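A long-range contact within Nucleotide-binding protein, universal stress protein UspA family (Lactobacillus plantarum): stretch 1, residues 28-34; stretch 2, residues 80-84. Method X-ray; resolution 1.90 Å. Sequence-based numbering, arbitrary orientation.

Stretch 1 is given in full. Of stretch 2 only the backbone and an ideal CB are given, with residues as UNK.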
# COMPACT_ATOMS: atom_id res chain seq x y z
N ILE A 28 -25.35 -7.43 8.80
CA ILE A 28 -25.39 -5.98 8.89
C ILE A 28 -26.68 -5.48 8.25
O ILE A 28 -27.36 -4.61 8.81
CB ILE A 28 -24.18 -5.34 8.17
CG1 ILE A 28 -22.86 -5.76 8.83
CG2 ILE A 28 -24.25 -3.80 8.21
CD1 ILE A 28 -21.60 -5.37 8.02
N ALA A 29 -27.02 -6.06 7.10
CA ALA A 29 -28.21 -5.70 6.36
C ALA A 29 -29.48 -5.89 7.23
O ALA A 29 -30.30 -4.98 7.34
CB ALA A 29 -28.29 -6.52 5.07
N GLN A 30 -29.59 -7.06 7.85
CA GLN A 30 -30.66 -7.39 8.80
C GLN A 30 -30.73 -6.34 9.92
O GLN A 30 -31.82 -5.88 10.25
CB GLN A 30 -30.47 -8.81 9.39
CG GLN A 30 -31.14 -9.06 10.74
CD GLN A 30 -31.24 -10.53 11.08
OE1 GLN A 30 -31.45 -11.38 10.19
NE2 GLN A 30 -31.09 -10.85 12.36
N ARG A 31 -29.59 -5.95 10.49
CA ARG A 31 -29.61 -5.02 11.64
C ARG A 31 -30.04 -3.60 11.31
O ARG A 31 -30.70 -2.95 12.12
CB ARG A 31 -28.24 -4.92 12.28
CG ARG A 31 -28.11 -5.68 13.53
CD ARG A 31 -26.70 -5.48 14.06
NE ARG A 31 -26.42 -6.22 15.29
CZ ARG A 31 -26.46 -7.56 15.41
NH1 ARG A 31 -26.83 -8.34 14.40
NH2 ARG A 31 -26.15 -8.12 16.58
N HIS A 32 -29.63 -3.14 10.14
CA HIS A 32 -29.88 -1.77 9.70
C HIS A 32 -31.12 -1.70 8.81
O HIS A 32 -31.56 -0.62 8.40
CB HIS A 32 -28.65 -1.26 8.94
CG HIS A 32 -27.48 -0.98 9.81
ND1 HIS A 32 -27.11 0.30 10.17
CD2 HIS A 32 -26.58 -1.81 10.40
CE1 HIS A 32 -26.04 0.25 10.95
NE2 HIS A 32 -25.71 -1.02 11.12
N GLN A 33 -31.67 -2.88 8.52
CA GLN A 33 -32.73 -3.05 7.55
C GLN A 33 -32.38 -2.34 6.24
O GLN A 33 -33.17 -1.57 5.70
CB GLN A 33 -34.07 -2.60 8.12
CG GLN A 33 -34.56 -3.55 9.22
CD GLN A 33 -35.06 -4.85 8.68
OE1 GLN A 33 -36.15 -4.93 8.14
NE2 GLN A 33 -34.27 -5.89 8.81
N ALA A 34 -31.18 -2.63 5.76
CA ALA A 34 -30.61 -1.97 4.60
C ALA A 34 -30.83 -2.79 3.35
O ALA A 34 -30.98 -4.00 3.40
CB ALA A 34 -29.14 -1.69 4.82
N UNK A 80 -34.12 -16.82 4.47
CA UNK A 80 -34.24 -17.40 5.82
C UNK A 80 -33.96 -16.38 6.94
O UNK A 80 -34.05 -16.74 8.12
CB UNK A 80 -33.28 -18.58 5.96
N UNK A 81 -33.60 -15.14 6.57
CA UNK A 81 -33.26 -14.09 7.53
C UNK A 81 -34.25 -12.93 7.43
O UNK A 81 -35.12 -12.90 6.54
CB UNK A 81 -31.83 -13.59 7.30
N UNK A 82 -34.09 -11.94 8.31
CA UNK A 82 -34.97 -10.78 8.32
C UNK A 82 -34.38 -9.62 7.53
O UNK A 82 -34.90 -8.51 7.58
CB UNK A 82 -35.25 -10.34 9.76
N UNK A 83 -33.33 -9.88 6.76
CA UNK A 83 -32.73 -8.89 5.89
C UNK A 83 -33.77 -8.57 4.82
O UNK A 83 -34.40 -9.46 4.31
CB UNK A 83 -31.42 -9.39 5.28
N UNK A 84 -33.94 -7.28 4.50
CA UNK A 84 -35.05 -6.91 3.62
C UNK A 84 -34.98 -7.47 2.21
O UNK A 84 -36.02 -7.78 1.65
CB UNK A 84 -35.13 -5.38 3.53

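Position 80 lies beyond the reach of stretch 1. Nothing of that stretch comes within 5.5 Å of its ideal CB, so this contact sets no preference and many side chains would fit. The deposited residue is Thr80, whose OG1 is hydrogen-bonded elsewhere in the structure.

At position 81 the backbone is extended, with phi/psi of -117/176, and CA-to-CB points toward stretch 1. The ideal CB is 3.7 Å from Gln30 OE1, an acceptor at the end of a long side chain. A small or beta-branched residue, polar or apolar, would suit such a site. The residue is Thr81, with chi1 in the p well. Its CB lies 3.6 Å from Gln30 OE1, a packing contact. OG1 accepts a hydrogen bond of 3.1 Å from the backbone N of position 83 and makes another to a residue just outside the stretches.

At position 82 CA-to-CB points sideways. The backbone is already held by two glutamines. Its N donates to Gln30 OE1 at 3.3 Å, and its O accepts from Gln33 NE2 at 3.0 Å. These bonds use main-chain atoms, so they do not dictate the side chain. The ideal CB is 4.0 Å from Gln30 OE1 and 4.7 Å from Gln33 NE2. A short side chain that can donate, such as Ser, Thr or Asn, would suit the nearby acceptor. The residue is Ser82, chi1 p, which brings OG to 2.9 Å from Gln30 OE1. Gln33 NE2 also donates to Gln30 O at 2.8 Å, so one amide group ties the helix's last turn to this loop.

Position 83 is where the backbones come closest: its CA is 3.9 Å from Gln30 CA. CA-to-CB points sideways, and the ideal CB is 3.9 Å from Gln30 N and 4.2 Å from Ala29 CB. With the helix backbone this near, a small residue fits best: Ala, Gly or perhaps Ser. The residue is Ala83. Its CB meets Ala29 CB at 4.3 Å, an apolar contact between two methyl groups.

At position 84 CA-to-CB points toward stretch 1, where the chain leaves the helix at Gln33 with positive phi. The ideal CB is 4.4 Å from Ala34 O and 4.7 Å from Gln33 OE1. Phi/psi of -64/-35 allows proline, though other compact or moderately sized residues could also be accommodated. The residue is Pro84, its ring in the C-gamma exo pucker. CG packs 3.3 Å from Ala34 O and 3.5 Å from Gln33 C, while CD lies 3.9 Å from Ala29 O. The ring thus covers the backbone around the helix end.

Stretch 2 (80-84) TTSAP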
# COMPACT_ATOMS: atom_id res chain seq x y z
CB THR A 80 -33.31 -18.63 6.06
OG1 THR A 80 -31.96 -18.18 6.25
CG2 THR A 80 -33.38 -19.65 4.91
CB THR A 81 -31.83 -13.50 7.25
OG1 THR A 81 -31.88 -12.59 6.13
CG2 THR A 81 -30.80 -14.63 6.99
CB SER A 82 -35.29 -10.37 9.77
OG SER A 82 -34.09 -10.17 10.51
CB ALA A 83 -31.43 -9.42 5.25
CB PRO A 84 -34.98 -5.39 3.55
CG PRO A 84 -33.97 -4.96 4.49
CD PRO A 84 -33.31 -6.11 5.13
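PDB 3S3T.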